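Local coordinates for 5'-deoxynucleotidase (Archaeoglobus fulgidus, PDB 1YNB) that probably removes the 5'-phosphate from 2'-deoxyribonucleoside monophosphates as a metal-dependent, homodimeric phosphohydrolase of the HD-domain family, at the interface of chains A and B. Coordinates in Å, arbitrary orientation; residue numbers count along the deposited sequence, not the author numbering. Chains: chain A/B, hypothetical protein AF1432.

Contact 1: the interface of chains A and B. Residues chain A 45, 49, 130, 134; chain B 14-15, 17-18.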
ATOM      1  N   ARG A  45     -10.760  -1.708  -3.652  1.00 16.02           N
ATOM      2  CA  ARG A  45     -10.752  -1.230  -5.010  1.00 14.51           C
ATOM      3  C   ARG A  45     -12.089  -1.442  -5.710  1.00 14.35           C
ATOM      4  O   ARG A  45     -12.459  -0.629  -6.556  1.00 17.42           O
ATOM      5  CB  ARG A  45      -9.611  -1.841  -5.830  1.00 15.57           C
ATOM      6  CG  ARG A  45      -9.524  -1.214  -7.211  1.00 14.54           C
ATOM      7  CD  ARG A  45      -8.198  -1.399  -7.912  1.00 18.31           C
ATOM      8  NE  ARG A  45      -7.892  -2.820  -8.138  1.00 17.54           N
ATOM      9  CZ  ARG A  45      -6.886  -3.237  -8.913  1.00 17.85           C
ATOM     10  NH1 ARG A  45      -6.116  -2.363  -9.530  1.00 17.27           N
ATOM     11  NH2 ARG A  45      -6.631  -4.532  -9.038  1.00 16.31           N
ATOM     12  N   ILE A  49     -14.149   1.280  -7.777  1.00 18.44           N
ATOM     13  CA  ILE A  49     -14.675   1.035  -9.118  1.00 18.12           C
ATOM     14  C   ILE A  49     -16.210   1.230  -9.189  1.00 19.54           C
ATOM     15  O   ILE A  49     -16.708   1.754 -10.186  1.00 19.97           O
ATOM     16  CB  ILE A  49     -14.348  -0.400  -9.566  1.00 16.24           C
ATOM     17  CG1 ILE A  49     -12.810  -0.473  -9.795  1.00 17.59           C
ATOM     18  CG2 ILE A  49     -15.065  -0.743 -10.881  1.00 17.88           C
ATOM     19  CD1 ILE A  49     -12.299  -1.965 -10.082  1.00 17.78           C
ATOM     20  N   PHE A 130      -9.034  -6.603 -13.357  1.00 16.41           N
ATOM     21  CA  PHE A 130      -7.842  -5.752 -13.229  1.00 14.97           C
ATOM     22  C   PHE A 130      -6.720  -6.503 -12.466  1.00 14.06           C
ATOM     23  O   PHE A 130      -5.543  -6.427 -12.862  1.00 13.67           O
ATOM     24  CB  PHE A 130      -8.146  -4.462 -12.431  1.00 15.41           C
ATOM     25  CG  PHE A 130      -8.540  -3.311 -13.306  1.00 16.90           C
ATOM     26  CD1 PHE A 130      -9.845  -3.209 -13.795  1.00 16.96           C
ATOM     27  CD2 PHE A 130      -7.608  -2.342 -13.644  1.00 15.02           C
ATOM     28  CE1 PHE A 130     -10.208  -2.110 -14.626  1.00 17.12           C
ATOM     29  CE2 PHE A 130      -7.933  -1.267 -14.449  1.00 18.11           C
ATOM     30  CZ  PHE A 130      -9.255  -1.139 -14.950  1.00 17.08           C
ATOM     31  N   GLU A 134      -2.988  -7.603 -13.662  1.00 16.39           N
ATOM     32  CA  GLU A 134      -1.797  -7.219 -12.863  1.00 15.94           C
ATOM     33  C   GLU A 134      -0.991  -8.459 -12.474  1.00 17.75           C
ATOM     34  O   GLU A 134       0.245  -8.457 -12.562  1.00 20.07           O
ATOM     35  CB  GLU A 134      -2.234  -6.456 -11.598  1.00 15.70           C
ATOM     36  CG  GLU A 134      -2.766  -5.089 -12.003  1.00 16.33           C
ATOM     37  CD  GLU A 134      -3.811  -4.492 -11.042  1.00 17.15           C
ATOM     38  OE1 GLU A 134      -4.299  -3.382 -11.370  1.00 19.25           O
ATOM     39  OE2 GLU A 134      -4.122  -5.102  -9.992  1.00 15.79           O
TER
ATOM     40  N   ILE B  14      -7.520   3.140 -12.187  1.00 19.88           N
ATOM     41  CA  ILE B  14      -7.897   1.943 -11.441  1.00 18.58           C
ATOM     42  C   ILE B  14      -6.646   1.107 -11.124  1.00 18.32           C
ATOM     43  O   ILE B  14      -6.530   0.577 -10.020  1.00 17.05           O
ATOM     44  CB  ILE B  14      -8.976   1.124 -12.180  1.00 19.48           C
ATOM     45  CG1 ILE B  14     -10.299   1.939 -12.143  1.00 19.54           C
ATOM     46  CG2 ILE B  14      -9.251  -0.180 -11.423  1.00 18.45           C
ATOM     47  CD1 ILE B  14     -11.407   1.496 -13.154  1.00 18.60           C
ATOM     48  N   HIS B  15      -5.732   1.009 -12.095  1.00 18.93           N
ATOM     49  CA  HIS B  15      -4.461   0.292 -11.883  1.00 17.97           C
ATOM     50  C   HIS B  15      -3.710   1.002 -10.767  1.00 19.44           C
ATOM     51  O   HIS B  15      -3.179   0.366  -9.833  1.00 16.34           O
ATOM     52  CB  HIS B  15      -3.607   0.321 -13.151  1.00 16.60           C
ATOM     53  CG  HIS B  15      -3.991  -0.709 -14.174  1.00 18.51           C
ATOM     54  ND1 HIS B  15      -4.168  -2.038 -13.870  1.00 17.23           N
ATOM     55  CD2 HIS B  15      -4.208  -0.601 -15.501  1.00 17.16           C
ATOM     56  CE1 HIS B  15      -4.487  -2.703 -14.961  1.00 18.97           C
ATOM     57  NE2 HIS B  15      -4.518  -1.851 -15.969  1.00 19.03           N
ATOM     58  N   VAL B  17      -4.872   2.819  -8.316  1.00 19.83           N
ATOM     59  CA  VAL B  17      -5.540   2.590  -7.039  1.00 18.29           C
ATOM     60  C   VAL B  17      -5.114   1.233  -6.476  1.00 17.00           C
ATOM     61  O   VAL B  17      -4.986   1.067  -5.270  1.00 16.03           O
ATOM     62  CB  VAL B  17      -7.085   2.631  -7.222  1.00 20.37           C
ATOM     63  CG1 VAL B  17      -7.801   2.031  -6.015  1.00 21.85           C
ATOM     64  CG2 VAL B  17      -7.517   4.148  -7.400  1.00 21.68           C
ATOM     65  N   GLY B  18      -4.895   0.275  -7.358  1.00 15.84           N
ATOM     66  CA  GLY B  18      -4.473  -1.034  -6.894  1.00 16.34           C
ATOM     67  C   GLY B  18      -3.095  -0.989  -6.264  1.00 15.77           C
ATOM     68  O   GLY B  18      -2.753  -1.870  -5.446  1.00 15.31           O
TER
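A:Glu134 and B:His15 meet in a hydrogen-bond network that crosses the homodimer interface. Ring nitrogen ND1 of B:His15 donates to carboxylate oxygen OE1 of A:Glu134 at 2.8 Å, nearly straight, with the acceptor in the imidazole plane and its anti lone pair used. The syn lone pair of the same oxygen takes NH1 of A:Arg45, while A:Arg45 NH2 forms a salt bridge to OE2 of A:Glu134 at 2.7 Å. This end-on pairing, two nitrogens to two oxygens, is likely to fix the rotation of the carboxylate, so that OE1 keeps its anti lone pair turned to the histidine. A:Arg45 also reaches across: NH1 donates to the backbone carbonyl O of B:Ile14 at 3.0 Å, from above the carbonyl plane. Its CG stands opposite the backbone N (chi1 -174°) and the chain bends at chi3 (61°), which turns the guanidinium toward the A:Glu134 carboxylate and the B:Ile14 carbonyl.

Apolar and ring contacts lie alongside. B:Ile14 sets CG2 over the centre of the A:Phe130 ring, 3.4 Å from its centroid, and A:Ile49 CD1 touches that methyl at 3.8 Å. The edge of A:Phe130, through CD2, points at the B:His15 face, the planes 61° apart. A leucine in place of A:Arg45 would probably deprive the B:Ile14 carbonyl of its NH1 donor and leave the A:Glu134 carboxylate without its cationic mate, freer to turn away from B:His15. The site thus fastens helix 8-18 of one subunit to helices 39-56 and 117-135 of the other.

Contact 2: the interface of chains A and B. Residues chain A 48-49, 52, 159; chain B 10, 13-14, 106.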
ATOM      1  N   ILE A  48     -14.154   1.610  -4.991  1.00 18.39           N
ATOM      2  CA  ILE A  48     -13.799   2.729  -5.822  1.00 18.51           C
ATOM      3  C   ILE A  48     -14.309   2.495  -7.257  1.00 20.53           C
ATOM      4  O   ILE A  48     -14.870   3.400  -7.906  1.00 19.12           O
ATOM      5  CB  ILE A  48     -12.266   2.960  -5.745  1.00 19.16           C
ATOM      6  CG1 ILE A  48     -11.923   3.432  -4.321  1.00 20.82           C
ATOM      7  CG2 ILE A  48     -11.778   3.994  -6.789  1.00 21.07           C
ATOM      8  CD1 ILE A  48     -10.434   3.525  -4.054  1.00 23.50           C
ATOM      9  N   ILE A  49     -14.149   1.280  -7.777  1.00 18.44           N
ATOM     10  CA  ILE A  49     -14.675   1.035  -9.118  1.00 18.12           C
ATOM     11  C   ILE A  49     -16.210   1.230  -9.189  1.00 19.54           C
ATOM     12  O   ILE A  49     -16.708   1.754 -10.186  1.00 19.97           O
ATOM     13  CB  ILE A  49     -14.348  -0.400  -9.566  1.00 16.24           C
ATOM     14  CG1 ILE A  49     -12.810  -0.473  -9.795  1.00 17.59           C
ATOM     15  CG2 ILE A  49     -15.065  -0.743 -10.881  1.00 17.88           C
ATOM     16  CD1 ILE A  49     -12.299  -1.965 -10.082  1.00 17.78           C
ATOM     17  N   ILE A  52     -16.976   4.737  -9.562  1.00 24.16           N
ATOM     18  CA  ILE A  52     -16.737   5.122 -10.945  1.00 25.07           C
ATOM     19  C   ILE A  52     -17.846   4.655 -11.898  1.00 23.88           C
ATOM     20  O   ILE A  52     -18.279   5.423 -12.778  1.00 25.48           O
ATOM     21  CB  ILE A  52     -15.390   4.556 -11.444  1.00 23.91           C
ATOM     22  CG1 ILE A  52     -14.233   5.293 -10.760  1.00 24.22           C
ATOM     23  CG2 ILE A  52     -15.255   4.760 -12.963  1.00 25.91           C
ATOM     24  CD1 ILE A  52     -12.859   4.595 -10.965  1.00 23.37           C
ATOM     25  N   ILE A 159     -14.976   0.059 -19.762  1.00 22.09           N
ATOM     26  CA  ILE A 159     -13.729   0.040 -18.970  1.00 21.27           C
ATOM     27  C   ILE A 159     -13.004  -1.300 -19.199  1.00 20.71           C
ATOM     28  O   ILE A 159     -11.798  -1.347 -19.364  1.00 21.96           O
ATOM     29  CB  ILE A 159     -14.049   0.206 -17.467  1.00 19.74           C
ATOM     30  CG1 ILE A 159     -14.463   1.654 -17.199  1.00 20.10           C
ATOM     31  CG2 ILE A 159     -12.798  -0.088 -16.589  1.00 20.18           C
ATOM     32  CD1 ILE A 159     -14.888   1.855 -15.764  1.00 18.82           C
TER
ATOM     33  N   VAL B  10      -9.101   6.487 -17.012  1.00 26.32           N
ATOM     34  CA  VAL B  10      -9.818   5.782 -15.964  1.00 24.99           C
ATOM     35  C   VAL B  10      -9.180   4.419 -15.692  1.00 22.93           C
ATOM     36  O   VAL B  10      -9.042   3.998 -14.539  1.00 22.69           O
ATOM     37  CB  VAL B  10     -11.311   5.583 -16.359  1.00 25.82           C
ATOM     38  CG1 VAL B  10     -12.005   4.677 -15.355  1.00 27.19           C
ATOM     39  CG2 VAL B  10     -12.024   6.966 -16.399  1.00 28.36           C
ATOM     40  N   PHE B  13      -6.067   4.951 -13.771  1.00 20.72           N
ATOM     41  CA  PHE B  13      -6.379   5.308 -12.402  1.00 20.63           C
ATOM     42  C   PHE B  13      -6.741   4.051 -11.601  1.00 21.19           C
ATOM     43  O   PHE B  13      -6.308   3.904 -10.454  1.00 20.74           O
ATOM     44  CB  PHE B  13      -7.555   6.323 -12.371  1.00 22.17           C
ATOM     45  CG  PHE B  13      -8.090   6.608 -10.989  1.00 22.67           C
ATOM     46  CD1 PHE B  13      -7.380   7.386 -10.090  1.00 23.08           C
ATOM     47  CD2 PHE B  13      -9.311   6.067 -10.575  1.00 20.10           C
ATOM     48  CE1 PHE B  13      -7.875   7.616  -8.794  1.00 22.23           C
ATOM     49  CE2 PHE B  13      -9.811   6.295  -9.281  1.00 21.57           C
ATOM     50  CZ  PHE B  13      -9.097   7.063  -8.393  1.00 22.74           C
ATOM     51  N   ILE B  14      -7.520   3.140 -12.187  1.00 19.88           N
ATOM     52  CA  ILE B  14      -7.897   1.943 -11.441  1.00 18.58           C
ATOM     53  C   ILE B  14      -6.646   1.107 -11.124  1.00 18.32           C
ATOM     54  O   ILE B  14      -6.530   0.577 -10.020  1.00 17.05           O
ATOM     55  CB  ILE B  14      -8.976   1.124 -12.180  1.00 19.48           C
ATOM     56  CG1 ILE B  14     -10.299   1.939 -12.143  1.00 19.54           C
ATOM     57  CG2 ILE B  14      -9.251  -0.180 -11.423  1.00 18.45           C
ATOM     58  CD1 ILE B  14     -11.407   1.496 -13.154  1.00 18.60           C
ATOM     59  N   TRP B 106      -8.720  12.774 -14.327  1.00 48.11           N
ATOM     60  CA  TRP B 106      -9.732  12.124 -15.150  1.00 48.72           C
ATOM     61  C   TRP B 106     -11.153  12.540 -14.770  1.00 50.04           C
ATOM     62  O   TRP B 106     -12.076  12.418 -15.574  1.00 50.18           O
ATOM     63  CB  TRP B 106      -9.616  10.601 -15.047  1.00 47.38           C
ATOM     64  CG  TRP B 106      -9.839  10.093 -13.672  1.00 45.62           C
ATOM     65  CD1 TRP B 106      -8.911   9.979 -12.681  1.00 44.93           C
ATOM     66  CD2 TRP B 106     -11.093   9.699 -13.101  1.00 44.98           C
ATOM     67  NE1 TRP B 106      -9.510   9.541 -11.523  1.00 44.27           N
ATOM     68  CE2 TRP B 106     -10.849   9.363 -11.752  1.00 44.27           C
ATOM     69  CE3 TRP B 106     -12.406   9.606 -13.598  1.00 44.73           C
ATOM     70  CZ2 TRP B 106     -11.867   8.937 -10.887  1.00 44.23           C
ATOM     71  CZ3 TRP B 106     -13.421   9.183 -12.736  1.00 43.45           C
ATOM     72  CH2 TRP B 106     -13.143   8.853 -11.396  1.00 44.84           C
TER
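A:Ile52 and B:Trp106 touch in an apolar helix-packing patch of this HD-domain dimer, where helix 39-56 of one subunit lies against helix 8-18 of the other. A:Ile52, with 69 Å² of its surface hidden by the partner, can be followed outward. From CB the side chain forks. The branch methyl CG2 meets B:Val10 CG1 at 4.0 Å, the two side chains running antiparallel alongside each other. The other branch starts at CG1, set opposite the carbonyl carbon (chi1 -71°), and there CH2 at the rim of the B:Trp106 indole comes to 3.8 Å. One carbon further, CD1 reaches the B:Phe13 ring in its own plane, at the edge, 3.9 Å from CD2, and also lies against CG1 of B:Ile14. With chi2 at 168° the chain runs out extended, which carries this terminal methyl up to both residues.

Within the partner subunit, the indole NE1 of B:Trp106 lies over one face of B:Phe13, toward the rim, and may steady the ring whose edge is offered to A:Ile52. The neighbouring ring atom CE2 of B:Phe13 meets CG2 of A:Ile48 at 3.9 Å, from above the plane on the side away from the indole, the two side chains set roughly perpendicular. A:Ile159, from helix 154-166, closes another side: its CG2 lies 4.0 Å from CD1 of B:Ile14, and its CD1 approaches B:Val10 CG1 at 4.1 Å.

Contact 1 and contact 2 are neighbouring parts of one two-fold symmetric interface, the centres of their C-alpha atoms about 8 Å apart. They share A:Ile49 and B:Ile14, and both set helix 8-18 of chain B against helix 39-56 of chain A. Contact 1 extends this pairing to helix 117-135 with polar bonds and the A:Phe130 ring, whereas contact 2 extends it to helix 154-166 through apolar side chains. The principle is a familiar one: polar bonds, which may set the register, sit beside an apolar surface that supplies burial. Symmetry repeats both contacts with the chains exchanged, consistent with the homodimer.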